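Local atomic coordinates of arsenate reductase (ArsC) (Archaeoglobus fulgidus, PDB entry 1Y1L), a protein that probably reduces arsenate to arsenite as part of arsenical resistance, using the fold of the low molecular weight tyrosine phosphatases. Residues K1-C6 with F70-V76; H8-R12 with I96-A100; V14-L19 with R51-K56; K36-V40 with A55-P59. All coordinates share one frame. Residue numbers count along the deposited sequence, not the author numbering.

Contact 1: K1-C6 with F70-V76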
loop_
_atom_site.group_PDB
_atom_site.type_symbol
_atom_site.label_atom_id
_atom_site.label_comp_id
_atom_site.label_asym_id
_atom_site.label_seq_id
_atom_site.Cartn_x
_atom_site.Cartn_y
_atom_site.Cartn_z
ATOM N N LYS A 1 -5.240 -9.027 21.384
ATOM C CA LYS A 1 -4.300 -9.972 20.710
ATOM C C LYS A 1 -3.697 -9.433 19.406
ATOM O O LYS A 1 -4.260 -8.533 18.777
ATOM C CB LYS A 1 -4.995 -11.308 20.445
ATOM C CG LYS A 1 -6.316 -11.183 19.747
ATOM C CD LYS A 1 -6.928 -12.545 19.506
ATOM C CE LYS A 1 -8.231 -12.429 18.716
ATOM N NZ LYS A 1 -8.899 -13.746 18.453
ATOM N N VAL A 2 -2.550 -9.992 19.020
ATOM C CA VAL A 2 -1.823 -9.607 17.802
ATOM C C VAL A 2 -1.869 -10.777 16.803
ATOM O O VAL A 2 -2.155 -11.906 17.203
ATOM C CB VAL A 2 -0.358 -9.232 18.167
ATOM C CG1 VAL A 2 0.268 -10.344 18.963
ATOM C CG2 VAL A 2 0.458 -8.942 16.947
ATOM N N LEU A 3 -1.696 -10.502 15.509
ATOM C CA LEU A 3 -1.704 -11.559 14.491
ATOM C C LEU A 3 -0.409 -11.508 13.705
ATOM O O LEU A 3 -0.068 -10.483 13.110
ATOM C CB LEU A 3 -2.872 -11.412 13.510
ATOM C CG LEU A 3 -3.372 -12.668 12.779
ATOM C CD1 LEU A 3 -4.407 -12.309 11.734
ATOM C CD2 LEU A 3 -2.253 -13.382 12.107
ATOM N N PHE A 4 0.320 -12.621 13.723
ATOM C CA PHE A 4 1.571 -12.734 12.985
ATOM C C PHE A 4 1.264 -13.464 11.683
ATOM O O PHE A 4 0.877 -14.640 11.693
ATOM C CB PHE A 4 2.591 -13.514 13.792
ATOM C CG PHE A 4 2.987 -12.848 15.066
ATOM C CD1 PHE A 4 2.307 -13.118 16.248
ATOM C CD2 PHE A 4 4.065 -11.987 15.096
ATOM C CE1 PHE A 4 2.703 -12.535 17.453
ATOM C CE2 PHE A 4 4.475 -11.393 16.293
ATOM C CZ PHE A 4 3.794 -11.669 17.475
ATOM N N VAL A 5 1.363 -12.754 10.567
ATOM C CA VAL A 5 1.083 -13.379 9.292
ATOM C C VAL A 5 2.254 -13.285 8.334
ATOM O O VAL A 5 2.959 -12.283 8.287
ATOM C CB VAL A 5 -0.234 -12.829 8.660
ATOM C CG1 VAL A 5 -0.526 -11.447 9.176
ATOM C CG2 VAL A 5 -0.164 -12.816 7.137
ATOM N N CYS A 6 2.535 -14.402 7.683
ATOM C CA CYS A 6 3.593 -14.474 6.691
ATOM C C CYS A 6 2.950 -15.149 5.475
ATOM O O CYS A 6 1.723 -15.309 5.422
ATOM C CB CYS A 6 4.814 -15.250 7.206
ATOM S SG CYS A 6 4.750 -17.033 6.878
ATOM N N PHE A 70 -8.347 -8.828 15.590
ATOM C CA PHE A 70 -7.047 -8.430 16.128
ATOM C C PHE A 70 -6.867 -6.920 16.329
ATOM O O PHE A 70 -7.644 -6.130 15.810
ATOM C CB PHE A 70 -5.947 -9.021 15.238
ATOM C CG PHE A 70 -6.094 -10.501 15.014
ATOM C CD1 PHE A 70 -6.902 -10.977 13.995
ATOM C CD2 PHE A 70 -5.497 -11.419 15.877
ATOM C CE1 PHE A 70 -7.125 -12.343 13.838
ATOM C CE2 PHE A 70 -5.714 -12.788 15.724
ATOM C CZ PHE A 70 -6.532 -13.250 14.704
ATOM N N ASP A 71 -5.853 -6.515 17.085
ATOM C CA ASP A 71 -5.629 -5.102 17.339
ATOM C C ASP A 71 -4.282 -4.598 16.897
ATOM O O ASP A 71 -3.931 -3.435 17.129
ATOM C CB ASP A 71 -5.836 -4.811 18.807
ATOM C CG ASP A 71 -7.173 -5.257 19.270
ATOM O OD1 ASP A 71 -7.271 -6.410 19.736
ATOM O OD2 ASP A 71 -8.136 -4.482 19.108
ATOM N N LEU A 72 -3.514 -5.493 16.296
ATOM C CA LEU A 72 -2.184 -5.187 15.759
ATOM C C LEU A 72 -1.769 -6.388 14.960
ATOM O O LEU A 72 -1.524 -7.439 15.526
ATOM C CB LEU A 72 -1.162 -4.927 16.875
ATOM C CG LEU A 72 0.308 -4.608 16.562
ATOM C CD1 LEU A 72 1.172 -5.804 16.834
ATOM C CD2 LEU A 72 0.487 -4.115 15.152
ATOM N N ILE A 73 -1.799 -6.270 13.643
ATOM C CA ILE A 73 -1.388 -7.383 12.811
ATOM C C ILE A 73 0.007 -7.099 12.270
ATOM O O ILE A 73 0.203 -6.172 11.496
ATOM C CB ILE A 73 -2.440 -7.710 11.703
ATOM C CG1 ILE A 73 -1.902 -8.743 10.705
ATOM C CG2 ILE A 73 -2.925 -6.452 11.029
ATOM C CD1 ILE A 73 -1.129 -8.160 9.532
ATOM N N VAL A 74 0.987 -7.806 12.823
ATOM C CA VAL A 74 2.377 -7.675 12.414
ATOM C C VAL A 74 2.587 -8.597 11.216
ATOM O O VAL A 74 2.220 -9.777 11.266
ATOM C CB VAL A 74 3.329 -8.051 13.571
ATOM C CG1 VAL A 74 2.697 -9.106 14.438
ATOM C CG2 VAL A 74 4.659 -8.547 13.037
ATOM N N THR A 75 3.129 -8.040 10.134
ATOM C CA THR A 75 3.382 -8.800 8.907
ATOM C C THR A 75 4.871 -9.114 8.719
ATOM O O THR A 75 5.712 -8.209 8.665
ATOM C CB THR A 75 2.847 -8.047 7.657
ATOM O OG1 THR A 75 1.418 -8.102 7.636
ATOM C CG2 THR A 75 3.370 -8.671 6.378
ATOM N N VAL A 76 5.198 -10.402 8.673
ATOM C CA VAL A 76 6.579 -10.820 8.475
ATOM C C VAL A 76 6.846 -10.859 6.972
ATOM O O VAL A 76 6.488 -11.827 6.284
ATOM C CB VAL A 76 6.863 -12.201 9.111
ATOM C CG1 VAL A 76 8.255 -12.656 8.765
ATOM C CG2 VAL A 76 6.743 -12.111 10.615
#
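A ladder of main-chain hydrogen bonds joins these segments and illustrates how parallel strands pair. D71 N donates to K1 O at 3.1 Å and L3 N to L72 O at 3.1 Å (the place of L72 O is less certain), then V5 N to V74 O at 3.2 Å and V76 N to V5 O at 2.9 Å; the 2.9 Å bond from V74 N to L3 O is weak because its angle is strained. L3 bonds the residues flanking I73, and V5 those flanking T75, the signature of parallel pairing. The strand axes approach to 4.7 Å and diverge by 19°. At the outer end a long salt bridge, K1 N to D71 OD1 at 3.7 Å, lies beside the first bond.

Packing follows the two faces of the sheet. On one, L3 and V5 lie beside I73 (V5 CG1 to I73 CD1, 3.4 Å), and L3 CD1 makes a CH-pi contact over the F70 ring, 3.7 Å from its centroid. On the other, V74 CG1 sits over a face of the F4 ring, 3.3 Å from F4 CD2.

Strand 2-6 is an inner strand of the four-stranded parallel sheet, with strand 29-33 along its second edge, while 73-77 passes the pairing on to strand 91-95. Helix 12-21 covers the F4 face, where F4 meets A16 and F20.

Contact 2: H8-R12 with I96-A100. With CD (cadmium ion), chain E.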
loop_
_atom_site.group_PDB
_atom_site.type_symbol
_atom_site.label_atom_id
_atom_site.label_comp_id
_atom_site.label_asym_id
_atom_site.label_seq_id
_atom_site.Cartn_x
_atom_site.Cartn_y
_atom_site.Cartn_z
ATOM N N HIS A 8 3.520 -18.493 3.491
ATOM C CA HIS A 8 3.151 -19.885 3.679
ATOM C C HIS A 8 2.755 -20.363 5.102
ATOM O O HIS A 8 2.097 -21.387 5.236
ATOM C CB HIS A 8 4.197 -20.753 2.981
ATOM C CG HIS A 8 5.621 -20.470 3.407
ATOM N ND1 HIS A 8 6.566 -21.466 3.531
ATOM C CD2 HIS A 8 6.256 -19.320 3.741
ATOM C CE1 HIS A 8 7.701 -20.948 3.956
ATOM N NE2 HIS A 8 7.543 -19.645 4.078
ATOM N N ASN A 9 3.054 -19.575 6.139
ATOM C CA ASN A 9 2.701 -19.919 7.538
ATOM C C ASN A 9 3.120 -21.316 8.014
ATOM O O ASN A 9 2.280 -22.167 8.338
ATOM C CB ASN A 9 1.195 -19.744 7.790
ATOM C CG ASN A 9 0.783 -20.125 9.221
ATOM O OD1 ASN A 9 -0.363 -20.502 9.471
ATOM N ND2 ASN A 9 1.730 -20.058 10.156
ATOM N N THR A 10 4.420 -21.530 8.138
ATOM C CA THR A 10 4.908 -22.832 8.558
ATOM C C THR A 10 5.999 -22.713 9.622
ATOM O O THR A 10 6.125 -23.580 10.486
ATOM C CB THR A 10 5.442 -23.614 7.337
ATOM O OG1 THR A 10 4.386 -23.848 6.394
ATOM C CG2 THR A 10 5.996 -24.934 7.751
ATOM N N ALA A 11 6.752 -21.616 9.582
ATOM C CA ALA A 11 7.840 -21.399 10.525
ATOM C C ALA A 11 7.777 -20.093 11.319
ATOM O O ALA A 11 7.305 -20.079 12.457
ATOM C CB ALA A 11 9.168 -21.495 9.799
ATOM N N ARG A 12 8.320 -19.023 10.737
ATOM C CA ARG A 12 8.366 -17.702 11.369
ATOM C C ARG A 12 7.049 -17.277 12.012
ATOM O O ARG A 12 7.012 -16.845 13.161
ATOM C CB ARG A 12 8.802 -16.648 10.352
ATOM C CG ARG A 12 10.030 -17.046 9.585
ATOM C CD ARG A 12 10.821 -15.860 9.075
ATOM N NE ARG A 12 10.204 -15.167 7.946
ATOM C CZ ARG A 12 9.817 -15.739 6.809
ATOM N NH1 ARG A 12 9.282 -15.002 5.844
ATOM N NH2 ARG A 12 9.924 -17.050 6.640
ATOM N N ILE A 96 12.245 -10.433 7.771
ATOM C CA ILE A 96 12.942 -11.556 8.374
ATOM C C ILE A 96 13.298 -12.634 7.355
ATOM O O ILE A 96 12.448 -13.108 6.590
ATOM C CB ILE A 96 12.088 -12.178 9.491
ATOM C CG1 ILE A 96 11.799 -11.125 10.566
ATOM C CG2 ILE A 96 12.794 -13.371 10.095
ATOM C CD1 ILE A 96 10.890 -11.598 11.672
ATOM N N GLU A 97 14.572 -13.017 7.374
ATOM C CA GLU A 97 15.133 -14.038 6.492
ATOM C C GLU A 97 14.295 -15.291 6.514
ATOM O O GLU A 97 13.955 -15.791 7.575
ATOM C CB GLU A 97 16.555 -14.364 6.950
ATOM C CG GLU A 97 17.215 -15.553 6.271
ATOM C CD GLU A 97 18.666 -15.720 6.685
ATOM O OE1 GLU A 97 19.475 -16.156 5.841
ATOM O OE2 GLU A 97 18.999 -15.415 7.849
ATOM N N ASN A 98 13.967 -15.792 5.337
ATOM C CA ASN A 98 13.160 -16.993 5.208
ATOM C C ASN A 98 14.058 -18.200 5.481
ATOM O O ASN A 98 14.936 -18.507 4.671
ATOM C CB ASN A 98 12.608 -17.055 3.792
ATOM C CG ASN A 98 11.509 -18.050 3.650
ATOM O OD1 ASN A 98 11.212 -18.808 4.575
ATOM N ND2 ASN A 98 10.868 -18.048 2.493
ATOM N N PRO A 99 13.870 -18.893 6.628
ATOM C CA PRO A 99 14.701 -20.055 6.959
ATOM C C PRO A 99 14.429 -21.291 6.115
ATOM O O PRO A 99 15.287 -22.162 6.003
ATOM C CB PRO A 99 14.359 -20.301 8.424
ATOM C CG PRO A 99 12.933 -19.986 8.467
ATOM C CD PRO A 99 12.867 -18.679 7.688
ATOM N N ALA A 100 13.248 -21.348 5.509
ATOM C CA ALA A 100 12.830 -22.486 4.686
ATOM C C ALA A 100 13.883 -23.082 3.770
ATOM O O ALA A 100 14.394 -22.415 2.861
ATOM C CB ALA A 100 11.596 -22.131 3.877
HETATM CD CD CD E . 7.219 -20.195 1.789
#
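Two side chains, R12 and H8, carry most of the first segment's share in this meeting between loops. R12 leaves the first turn of its helix with chi1 near -49°, straightens at chi2 and bends again at chi3, which lays its guanidinium flat against the backbone of the other segment: N98 CA and E97 C lie over one face. Its aliphatic part meets I96, with R12 CD 3.3 Å from I96 CG2, while NH1 forms a salt bridge to E78.

H8 adopts the p rotamer, presenting the edge of its ring to N98 and A100; H8 CE1 lies 4.1 Å from A100 CB. A cadmium ion is modelled 2.2 Å from H8 ND1 and 2.4 Å from H8 NE2. Because it sits over the ring rather than in its plane, the coordination at 2.8 Å resolution deserves caution. E35 of the second subunit binds the same ion. N98, with chi1 at t, turns OD1 back to accept a weak bond from A100 N (3.4 Å), as in an Asx turn.

C6 and R12 fit the CX5R signature of the phosphate-binding P-loop found in this family and in other cysteine-dependent phosphatases; A11 is the N-cap of the helix leaving it. R12 packs on V76 of strand 73-77 and on V110 of helix 106-121, where I96 reaches I114 and P99 reaches Y107.

Contact 3: V14-L19 with R51-K56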
loop_
_atom_site.group_PDB
_atom_site.type_symbol
_atom_site.label_atom_id
_atom_site.label_comp_id
_atom_site.label_asym_id
_atom_site.label_seq_id
_atom_site.Cartn_x
_atom_site.Cartn_y
_atom_site.Cartn_z
ATOM N N VAL A 14 4.660 -18.995 13.008
ATOM C CA VAL A 14 4.488 -19.833 14.172
ATOM C C VAL A 14 5.479 -19.543 15.289
ATOM O O VAL A 14 5.151 -19.715 16.452
ATOM C CB VAL A 14 4.605 -21.311 13.791
ATOM C CG1 VAL A 14 4.286 -22.179 14.993
ATOM C CG2 VAL A 14 3.691 -21.628 12.604
ATOM N N MET A 15 6.709 -19.189 14.942
ATOM C CA MET A 15 7.702 -18.907 15.965
ATOM C C MET A 15 7.309 -17.684 16.768
ATOM O O MET A 15 7.249 -17.742 17.998
ATOM C CB MET A 15 9.099 -18.694 15.360
ATOM C CG MET A 15 9.768 -19.956 14.815
ATOM S SD MET A 15 11.379 -19.639 14.033
ATOM C CE MET A 15 12.296 -21.099 14.459
ATOM N N ALA A 16 7.072 -16.571 16.077
ATOM C CA ALA A 16 6.705 -15.321 16.733
ATOM C C ALA A 16 5.519 -15.498 17.684
ATOM O O ALA A 16 5.523 -14.953 18.796
ATOM C CB ALA A 16 6.412 -14.261 15.705
ATOM N N GLU A 17 4.515 -16.255 17.240
ATOM C CA GLU A 17 3.337 -16.516 18.052
ATOM C C GLU A 17 3.725 -17.104 19.402
ATOM O O GLU A 17 3.502 -16.491 20.443
ATOM C CB GLU A 17 2.387 -17.456 17.316
ATOM C CG GLU A 17 1.249 -17.965 18.155
ATOM C CD GLU A 17 0.277 -18.842 17.367
ATOM O OE1 GLU A 17 -0.903 -18.956 17.784
ATOM O OE2 GLU A 17 0.686 -19.429 16.333
ATOM N N ALA A 18 4.335 -18.288 19.363
ATOM C CA ALA A 18 4.763 -19.018 20.556
ATOM C C ALA A 18 5.653 -18.205 21.493
ATOM O O ALA A 18 5.517 -18.294 22.715
ATOM C CB ALA A 18 5.456 -20.307 20.152
ATOM N N LEU A 19 6.592 -17.458 20.928
ATOM C CA LEU A 19 7.484 -16.633 21.726
ATOM C C LEU A 19 6.745 -15.463 22.374
ATOM O O LEU A 19 7.036 -15.062 23.512
ATOM C CB LEU A 19 8.605 -16.113 20.847
ATOM C CG LEU A 19 9.564 -17.220 20.460
ATOM C CD1 LEU A 19 10.380 -16.756 19.299
ATOM C CD2 LEU A 19 10.459 -17.568 21.634
ATOM N N ARG A 51 12.765 -25.485 23.590
ATOM C CA ARG A 51 12.603 -24.311 24.461
ATOM C C ARG A 51 11.332 -24.471 25.287
ATOM O O ARG A 51 10.895 -23.540 25.960
ATOM C CB ARG A 51 12.514 -23.026 23.623
ATOM C CG ARG A 51 12.717 -21.734 24.408
ATOM C CD ARG A 51 12.743 -20.517 23.481
ATOM N NE ARG A 51 13.792 -20.578 22.460
ATOM C CZ ARG A 51 14.867 -19.796 22.441
ATOM N NH1 ARG A 51 15.767 -19.918 21.475
ATOM N NH2 ARG A 51 15.052 -18.895 23.396
ATOM N N GLY A 52 10.764 -25.670 25.241
ATOM C CA GLY A 52 9.554 -25.966 25.983
ATOM C C GLY A 52 8.322 -25.322 25.390
ATOM O O GLY A 52 7.379 -24.998 26.115
ATOM N N LEU A 53 8.310 -25.177 24.068
ATOM C CA LEU A 53 7.195 -24.550 23.372
ATOM C C LEU A 53 6.569 -25.444 22.308
ATOM O O LEU A 53 7.271 -26.109 21.547
ATOM C CB LEU A 53 7.663 -23.247 22.723
ATOM C CG LEU A 53 8.286 -22.189 23.637
ATOM C CD1 LEU A 53 8.824 -21.052 22.795
ATOM C CD2 LEU A 53 7.267 -21.668 24.634
ATOM N N LYS A 54 5.241 -25.470 22.269
ATOM C CA LYS A 54 4.524 -26.262 21.274
ATOM C C LYS A 54 4.100 -25.313 20.159
ATOM O O LYS A 54 3.469 -24.286 20.421
ATOM C CB LYS A 54 3.260 -26.917 21.861
ATOM C CG LYS A 54 3.389 -27.513 23.269
ATOM C CD LYS A 54 2.903 -26.520 24.333
ATOM C CE LYS A 54 2.969 -27.098 25.745
ATOM N NZ LYS A 54 2.384 -26.161 26.757
ATOM N N ALA A 55 4.489 -25.624 18.928
ATOM C CA ALA A 55 4.113 -24.797 17.786
ATOM C C ALA A 55 2.634 -25.034 17.495
ATOM O O ALA A 55 2.001 -25.896 18.116
ATOM C CB ALA A 55 4.950 -25.168 16.571
ATOM N N LYS A 56 2.078 -24.252 16.572
ATOM C CA LYS A 56 0.679 -24.406 16.187
ATOM C C LYS A 56 0.499 -25.808 15.593
ATOM O O LYS A 56 1.414 -26.354 14.975
ATOM C CB LYS A 56 0.285 -23.319 15.173
ATOM C CG LYS A 56 -1.144 -23.420 14.636
ATOM C CD LYS A 56 -1.629 -22.086 14.051
ATOM C CE LYS A 56 -3.032 -22.202 13.438
ATOM N NZ LYS A 56 -4.089 -22.804 14.327
#
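A regular helix meets an irregular chain here, with no main-chain pairing between them. Segment 14-19 is helical, with L19 N bonded to M15 O at 3.0 Å and a weaker bond from A18 N to V14 O at 3.3 Å. Segment 51-56 begins where helix 42-49 has just ended: G52, at phi 73°, is the C-prime residue of a Schellman motif in which L53 N bonds L48 O. The chain then extends across helix 12-21, nearest at V14 and A55, whose CA atoms are 6.2 Å apart.

V14 and A18, one turn apart, form the receiving surface. V14 CG1 lies 3.4 Å from both A55 CB and K56 N, and A18 CB lies 4.3 Å from L53 CD1. L53 CD1 also reaches L19 CD2, at 4.0 Å; K54, between L53 and A55, points away. E17 offers K56 only van der Waals contact, OE2 to CB at 4.1 Å, and gives its carboxylate to S31, while R51 forms a salt bridge with E115.

The arrangement exemplifies the Schellman motif and its apolar contact: L53, just after the C-prime glycine, packs back on L48 of its own helix and also reaches A18 and L19 of the helix that follows the phosphatase P-loop.

Contact 4: K36-V40 with A55-P59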
loop_
_atom_site.group_PDB
_atom_site.type_symbol
_atom_site.label_atom_id
_atom_site.label_comp_id
_atom_site.label_asym_id
_atom_site.label_seq_id
_atom_site.Cartn_x
_atom_site.Cartn_y
_atom_site.Cartn_z
ATOM N N LYS A 36 -1.907 -21.580 1.389
ATOM C CA LYS A 36 -2.016 -22.876 2.063
ATOM C C LYS A 36 -0.731 -23.667 2.264
ATOM O O LYS A 36 0.159 -23.673 1.417
ATOM C CB LYS A 36 -3.013 -23.767 1.331
ATOM C CG LYS A 36 -2.462 -24.394 0.049
ATOM C CD LYS A 36 -2.301 -25.907 0.193
ATOM C CE LYS A 36 -1.904 -26.550 -1.127
ATOM N NZ LYS A 36 -1.941 -28.039 -1.058
ATOM N N ALA A 37 -0.715 -24.430 3.347
ATOM C CA ALA A 37 0.412 -25.270 3.707
ATOM C C ALA A 37 -0.144 -26.413 4.544
ATOM O O ALA A 37 -1.012 -26.204 5.402
ATOM C CB ALA A 37 1.433 -24.485 4.501
ATOM N N GLU A 38 0.362 -27.619 4.298
ATOM C CA GLU A 38 -0.101 -28.815 5.000
ATOM C C GLU A 38 0.466 -28.988 6.410
ATOM O O GLU A 38 -0.277 -29.268 7.356
ATOM C CB GLU A 38 0.239 -30.072 4.180
ATOM C CG GLU A 38 0.386 -29.867 2.657
ATOM C CD GLU A 38 -0.941 -29.854 1.895
ATOM O OE1 GLU A 38 -1.645 -28.821 1.914
ATOM O OE2 GLU A 38 -1.265 -30.876 1.249
ATOM N N ARG A 39 1.783 -28.823 6.541
ATOM C CA ARG A 39 2.471 -29.021 7.820
ATOM C C ARG A 39 3.276 -27.863 8.391
ATOM O O ARG A 39 3.819 -27.048 7.654
ATOM C CB ARG A 39 3.409 -30.239 7.709
ATOM C CG ARG A 39 4.370 -30.261 6.476
ATOM C CD ARG A 39 5.358 -29.069 6.428
ATOM N NE ARG A 39 6.480 -29.246 5.496
ATOM C CZ ARG A 39 7.231 -28.251 5.016
ATOM N NH1 ARG A 39 8.236 -28.515 4.188
ATOM N NH2 ARG A 39 6.960 -26.990 5.328
ATOM N N VAL A 40 3.365 -27.806 9.715
ATOM C CA VAL A 40 4.177 -26.779 10.353
ATOM C C VAL A 40 5.585 -27.357 10.323
ATOM O O VAL A 40 5.772 -28.563 10.506
ATOM C CB VAL A 40 3.728 -26.488 11.801
ATOM C CG1 VAL A 40 4.818 -25.765 12.567
ATOM C CG2 VAL A 40 2.501 -25.614 11.775
ATOM N N ALA A 55 4.489 -25.624 18.928
ATOM C CA ALA A 55 4.113 -24.797 17.786
ATOM C C ALA A 55 2.634 -25.034 17.495
ATOM O O ALA A 55 2.001 -25.896 18.116
ATOM C CB ALA A 55 4.950 -25.168 16.571
ATOM N N LYS A 56 2.078 -24.252 16.572
ATOM C CA LYS A 56 0.679 -24.406 16.187
ATOM C C LYS A 56 0.499 -25.808 15.593
ATOM O O LYS A 56 1.414 -26.354 14.975
ATOM C CB LYS A 56 0.285 -23.319 15.173
ATOM C CG LYS A 56 -1.144 -23.420 14.636
ATOM C CD LYS A 56 -1.629 -22.086 14.051
ATOM C CE LYS A 56 -3.032 -22.202 13.438
ATOM N NZ LYS A 56 -4.089 -22.804 14.327
ATOM N N GLU A 57 -0.675 -26.392 15.798
ATOM C CA GLU A 57 -0.967 -27.737 15.311
ATOM C C GLU A 57 -0.918 -27.817 13.796
ATOM O O GLU A 57 -0.373 -28.769 13.241
ATOM C CB GLU A 57 -2.354 -28.205 15.779
ATOM C CG GLU A 57 -2.722 -27.829 17.211
ATOM C CD GLU A 57 -3.054 -26.339 17.376
ATOM O OE1 GLU A 57 -3.830 -25.798 16.555
ATOM O OE2 GLU A 57 -2.534 -25.706 18.324
ATOM N N LYS A 58 -1.506 -26.831 13.130
ATOM C CA LYS A 58 -1.542 -26.816 11.671
ATOM C C LYS A 58 -1.636 -25.389 11.148
ATOM O O LYS A 58 -2.308 -24.551 11.741
ATOM C CB LYS A 58 -2.736 -27.641 11.176
ATOM C CG LYS A 58 -4.070 -27.171 11.733
ATOM C CD LYS A 58 -5.193 -28.166 11.494
ATOM C CE LYS A 58 -5.366 -29.119 12.673
ATOM N NZ LYS A 58 -4.221 -30.044 12.863
ATOM N N PRO A 59 -0.934 -25.088 10.043
ATOM C CA PRO A 59 -0.949 -23.747 9.449
ATOM C C PRO A 59 -2.366 -23.305 9.084
ATOM O O PRO A 59 -3.142 -24.086 8.533
ATOM C CB PRO A 59 -0.098 -23.938 8.191
ATOM C CG PRO A 59 0.878 -24.973 8.598
ATOM C CD PRO A 59 -0.013 -25.968 9.301
#
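P59 and V40 dominate this surface contact, with 88 and 86 Å² of their surface covered, and A37 is a distant third. The P59 ring rests against the backbone of three successive residues: its CB is 3.7 Å from A37 O, its CD 3.8 Å from E38 O and its CG 3.7 Å from R39 O. The ring carbons meet these carbonyl oxygens in close packing, and the fit comes from shape. A37 adds its methyl, CB to P59 CB at 4.0 Å.

The CA-to-CB bond of V40 points toward the opposite segment. V40 CG2 touches P59 CD and K56 O, each at 3.5 Å, while V40 CG1 lies 4.1 Å from A55 CB. Charge pairing stays within a segment, as in the salt bridge of K36 NZ with E38 OE1 at 3.1 Å.

Helix 42-49 links the two loops, since 36-40 leads into it and 55-59 follows it, so the contact draws together the chain on its two ends. The inner side rests on the P-loop, with A37 on T10 and P59 on N9, while A55 and K56 continue to V14 and E17 of helix 12-21.

The four contacts grade from core to surface. Contact 1 is the buried one, knit by a ladder of main-chain hydrogen bonds; contacts 3 and 4 rely on apolar fit, and contact 2 adds a guanidinium laid on backbone and a metal site shared with a second subunit. The P-loop and the helix after it tie them together. Contact 1 supplies the strand leading in, and V76 packs on R12 of contact 2 (V76 CG1 to R12 NE, 3.3 Å). Contact 4 lies against N9 and T10, while contacts 3 and 4 share A55 and K56, each residue meeting both V14 and V40. Contacts 1 and 4, about 17 Å apart between centres, do not touch.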